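Sqt1 (Chaetomium thermophilum, PDB 4ZOY) probably acts as a WD40-repeat chaperone in ribosome biogenesis, capturing a nascent ribosomal protein while it is still being translated. Local coordinates at residues G108-A118 with K131-I142. Numbering follows the deposited sequence.
Sequences GGMDGRMRVYA and KFLAESQETEEI
Ile142 sets CD1 against the neck of the 104-109/114-118 hairpin, 4.1 Å from Met114 CB and close to the carbonyl oxygens of Gly112 and Arg113, while its N binds Gly109 O and ties the start of the next blade to this one. Met114 and Val116, on one face of the sheet, touch Phe169 and Leu171 of strand 166-171 in that blade. Strands 114-118 and 131-136 pair antiparallel as the outer hairpin of a WD40 propeller blade; at a classic beta bulge Val116 O accepts from Leu133 N (2.8 Å) and, weakly, from Ala134 N. On the other sheet face, Phe132 turns its edge to the Tyr117 ring, and its own face carries the Arg115 guanidinium, planes 1° apart and centres 4.0 Å apart. A bend at chi3 (59°) lays that group flat; Arg115 NE donates to Tyr117 OH and Arg115 NH1 makes a salt bridge to Glu135 OE2 (2.7 Å). A leucine in place of Arg115 would probably cost Phe132 its cationic lid and Glu135 OE2 its mate. Extended Glu135 bridges two arginines: its OE1, through the syn lone pair, takes Arg113 NH1 at 3.0 Å. Asp111, anchored by Thr89 and His88, holds Arg113 NE weakly. Alternating charges thus run across this face, the carboxylates probably easing the cost of pairing two arginines.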
loop_
_atom_site.group_PDB
_atom_site.type_symbol
_atom_site.label_atom_id
_atom_site.label_comp_id
_atom_site.label_asym_id
_atom_site.label_seq_id
_atom_site.Cartn_x
_atom_site.Cartn_y
_atom_site.Cartn_z
ATOM N N GLY A 108 11.665 4.128 -5.988
ATOM C CA GLY A 108 11.835 2.923 -6.768
ATOM C C GLY A 108 11.196 3.080 -8.120
ATOM O O GLY A 108 10.052 3.509 -8.216
ATOM N N GLY A 109 11.933 2.751 -9.172
ATOM C CA GLY A 109 11.437 3.022 -10.504
ATOM C C GLY A 109 11.161 1.832 -11.396
ATOM O O GLY A 109 11.560 0.697 -11.115
ATOM N N MET A 110 10.475 2.114 -12.500
ATOM C CA MET A 110 10.284 1.165 -13.581
ATOM C C MET A 110 11.605 0.925 -14.315
ATOM O O MET A 110 11.677 0.104 -15.226
ATOM C CB MET A 110 9.216 1.682 -14.546
ATOM C CG MET A 110 7.829 1.759 -13.922
ATOM S SD MET A 110 7.227 0.113 -13.515
ATOM C CE MET A 110 7.146 -0.604 -15.153
ATOM N N ASP A 111 12.637 1.650 -13.901
ATOM C CA ASP A 111 13.996 1.419 -14.369
ATOM C C ASP A 111 14.746 0.462 -13.445
ATOM O O ASP A 111 15.905 0.131 -13.693
ATOM C CB ASP A 111 14.764 2.744 -14.493
ATOM C CG ASP A 111 14.713 3.597 -13.219
ATOM O OD1 ASP A 111 14.204 3.140 -12.172
ATOM O OD2 ASP A 111 15.208 4.743 -13.263
ATOM N N GLY A 112 14.089 0.024 -12.377
ATOM C CA GLY A 112 14.709 -0.890 -11.434
ATOM C C GLY A 112 15.609 -0.204 -10.423
ATOM O O GLY A 112 16.165 -0.849 -9.527
ATOM N N ARG A 113 15.771 1.110 -10.556
ATOM C CA ARG A 113 16.613 1.848 -9.629
ATOM C C ARG A 113 15.925 2.063 -8.292
ATOM O O ARG A 113 14.762 2.477 -8.234
ATOM C CB ARG A 113 17.012 3.205 -10.209
ATOM C CG ARG A 113 17.822 3.129 -11.483
ATOM C CD ARG A 113 18.143 4.529 -11.987
ATOM N NE ARG A 113 18.276 4.556 -13.441
ATOM C CZ ARG A 113 19.423 4.372 -14.085
ATOM N NH1 ARG A 113 20.535 4.148 -13.400
ATOM N NH2 ARG A 113 19.461 4.408 -15.408
ATOM N N MET A 114 16.653 1.777 -7.221
ATOM C CA MET A 114 16.245 2.140 -5.880
ATOM C C MET A 114 17.176 3.240 -5.384
ATOM O O MET A 114 18.365 3.008 -5.171
ATOM C CB MET A 114 16.283 0.928 -4.941
ATOM C CG MET A 114 15.817 1.251 -3.542
ATOM S SD MET A 114 15.896 -0.123 -2.355
ATOM C CE MET A 114 17.678 -0.270 -2.123
ATOM N N ARG A 115 16.645 4.448 -5.225
ATOM C CA ARG A 115 17.464 5.571 -4.781
ATOM C C ARG A 115 17.172 5.890 -3.334
ATOM O O ARG A 115 16.012 6.041 -2.936
ATOM C CB ARG A 115 17.236 6.797 -5.669
ATOM C CG ARG A 115 17.708 6.550 -7.089
ATOM C CD ARG A 115 17.478 7.736 -8.013
ATOM N NE ARG A 115 18.155 8.951 -7.573
ATOM C CZ ARG A 115 19.417 9.252 -7.863
ATOM N NH1 ARG A 115 20.154 8.412 -8.576
ATOM N NH2 ARG A 115 19.941 10.392 -7.430
ATOM N N VAL A 116 18.239 5.980 -2.545
ATOM C CA VAL A 116 18.138 6.178 -1.109
ATOM C C VAL A 116 18.600 7.574 -0.689
ATOM O O VAL A 116 19.733 7.981 -0.975
ATOM C CB VAL A 116 18.972 5.122 -0.348
ATOM C CG1 VAL A 116 18.927 5.381 1.148
ATOM C CG2 VAL A 116 18.492 3.710 -0.690
ATOM N N TYR A 117 17.714 8.294 -0.010
ATOM C CA TYR A 117 17.983 9.642 0.474
ATOM C C TYR A 117 17.910 9.698 1.986
ATOM O O TYR A 117 16.947 9.208 2.583
ATOM C CB TYR A 117 16.977 10.645 -0.111
ATOM C CG TYR A 117 16.990 10.755 -1.622
ATOM C CD1 TYR A 117 16.291 9.851 -2.415
ATOM C CD2 TYR A 117 17.685 11.775 -2.256
ATOM C CE1 TYR A 117 16.297 9.946 -3.791
ATOM C CE2 TYR A 117 17.701 11.877 -3.632
ATOM C CZ TYR A 117 17.009 10.965 -4.396
ATOM O OH TYR A 117 17.028 11.071 -5.766
ATOM N N ALA A 118 18.915 10.301 2.612
ATOM C CA ALA A 118 18.850 10.557 4.040
ATOM C C ALA A 118 17.940 11.751 4.297
ATOM O O ALA A 118 17.978 12.737 3.561
ATOM C CB ALA A 118 20.244 10.804 4.607
ATOM N N LYS A 131 19.263 14.257 1.417
ATOM C CA LYS A 131 20.571 14.034 0.814
ATOM C C LYS A 131 20.689 12.658 0.175
ATOM O O LYS A 131 20.564 11.640 0.853
ATOM C CB LYS A 131 21.672 14.211 1.860
ATOM C CG LYS A 131 23.070 13.967 1.318
ATOM C CD LYS A 131 24.126 14.210 2.382
ATOM C CE LYS A 131 25.504 13.805 1.883
ATOM N NZ LYS A 131 25.774 14.350 0.524
ATOM N N PHE A 132 20.941 12.631 -1.128
ATOM C CA PHE A 132 21.145 11.378 -1.840
ATOM C C PHE A 132 22.334 10.618 -1.259
ATOM O O PHE A 132 23.391 11.201 -1.018
ATOM C CB PHE A 132 21.352 11.636 -3.334
ATOM C CG PHE A 132 21.701 10.405 -4.115
ATOM C CD1 PHE A 132 20.761 9.407 -4.323
ATOM C CD2 PHE A 132 22.975 10.234 -4.632
ATOM C CE1 PHE A 132 21.080 8.273 -5.039
ATOM C CE2 PHE A 132 23.301 9.099 -5.346
ATOM C CZ PHE A 132 22.352 8.114 -5.551
ATOM N N LEU A 133 22.157 9.319 -1.028
ATOM C CA LEU A 133 23.210 8.507 -0.427
ATOM C C LEU A 133 23.695 7.397 -1.346
ATOM O O LEU A 133 24.897 7.168 -1.470
ATOM C CB LEU A 133 22.730 7.891 0.883
ATOM C CG LEU A 133 22.406 8.829 2.040
ATOM C CD1 LEU A 133 22.203 8.001 3.302
ATOM C CD2 LEU A 133 23.502 9.870 2.236
ATOM N N ALA A 134 22.758 6.698 -1.977
ATOM C CA ALA A 134 23.098 5.505 -2.738
ATOM C C ALA A 134 21.992 5.074 -3.686
ATOM O O ALA A 134 20.811 5.355 -3.464
ATOM C CB ALA A 134 23.437 4.358 -1.789
ATOM N N GLU A 135 22.395 4.375 -4.737
ATOM C CA GLU A 135 21.468 3.769 -5.673
ATOM C C GLU A 135 21.785 2.286 -5.821
ATOM O O GLU A 135 22.951 1.890 -5.908
ATOM C CB GLU A 135 21.526 4.479 -7.025
ATOM C CG GLU A 135 20.719 3.808 -8.125
ATOM C CD GLU A 135 20.660 4.635 -9.397
ATOM O OE1 GLU A 135 20.958 4.082 -10.477
ATOM O OE2 GLU A 135 20.303 5.829 -9.316
ATOM N N SER A 136 20.733 1.474 -5.813
ATOM C CA SER A 136 20.827 0.032 -6.021
ATOM C C SER A 136 19.957 -0.352 -7.224
ATOM O O SER A 136 18.855 0.177 -7.388
ATOM C CB SER A 136 20.387 -0.715 -4.756
ATOM O OG SER A 136 20.131 -2.085 -5.006
ATOM N N GLN A 137 20.446 -1.246 -8.078
ATOM C CA GLN A 137 19.670 -1.661 -9.245
ATOM C C GLN A 137 19.816 -3.160 -9.504
ATOM O O GLN A 137 20.419 -3.580 -10.492
ATOM C CB GLN A 137 20.090 -0.861 -10.483
ATOM C CG GLN A 137 19.143 -1.000 -11.672
ATOM C CD GLN A 137 19.582 -0.175 -12.870
ATOM O OE1 GLN A 137 20.667 0.409 -12.873
ATOM N NE2 GLN A 137 18.730 -0.110 -13.887
ATOM N N GLU A 138 19.249 -3.965 -8.611
ATOM C CA GLU A 138 19.352 -5.417 -8.712
ATOM C C GLU A 138 18.301 -6.043 -9.626
ATOM O O GLU A 138 18.424 -7.207 -10.006
ATOM C CB GLU A 138 19.241 -6.053 -7.322
ATOM C CG GLU A 138 20.262 -5.569 -6.297
ATOM C CD GLU A 138 21.661 -6.135 -6.522
ATOM O OE1 GLU A 138 21.829 -7.011 -7.400
ATOM O OE2 GLU A 138 22.590 -5.699 -5.815
ATOM N N THR A 139 17.254 -5.288 -9.953
ATOM C CA THR A 139 16.191 -5.779 -10.828
ATOM C C THR A 139 15.917 -4.775 -11.941
ATOM O O THR A 139 16.448 -3.668 -11.916
ATOM C CB THR A 139 14.878 -6.035 -10.058
ATOM O OG1 THR A 139 14.237 -4.788 -9.757
ATOM C CG2 THR A 139 15.149 -6.795 -8.760
ATOM N N GLU A 140 15.075 -5.155 -12.896
ATOM C CA GLU A 140 14.749 -4.280 -14.023
ATOM C C GLU A 140 13.543 -3.377 -13.756
ATOM O O GLU A 140 13.433 -2.300 -14.342
ATOM C CB GLU A 140 14.501 -5.107 -15.289
ATOM C CG GLU A 140 15.721 -5.894 -15.750
ATOM C CD GLU A 140 15.499 -6.650 -17.051
ATOM O OE1 GLU A 140 14.330 -6.906 -17.414
ATOM O OE2 GLU A 140 16.502 -6.985 -17.714
ATOM N N GLU A 141 12.637 -3.814 -12.882
ATOM C CA GLU A 141 11.413 -3.047 -12.602
ATOM C C GLU A 141 10.928 -3.288 -11.177
ATOM O O GLU A 141 10.619 -4.420 -10.820
ATOM C CB GLU A 141 10.296 -3.419 -13.584
ATOM C CG GLU A 141 10.450 -2.843 -14.988
ATOM C CD GLU A 141 9.374 -3.324 -15.949
ATOM O OE1 GLU A 141 8.329 -3.837 -15.490
ATOM O OE2 GLU A 141 9.573 -3.174 -17.175
ATOM N N ILE A 142 10.839 -2.225 -10.380
ATOM C CA ILE A 142 10.289 -2.295 -9.025
ATOM C C ILE A 142 8.777 -2.078 -9.009
ATOM O O ILE A 142 8.292 -1.052 -9.479
ATOM C CB ILE A 142 10.949 -1.260 -8.123
ATOM C CG1 ILE A 142 12.431 -1.616 -7.928
ATOM C CG2 ILE A 142 10.241 -1.204 -6.771
ATOM C CD1 ILE A 142 13.268 -0.499 -7.344
HETATM O O HOH W 1 16.071 -3.216 -8.403
#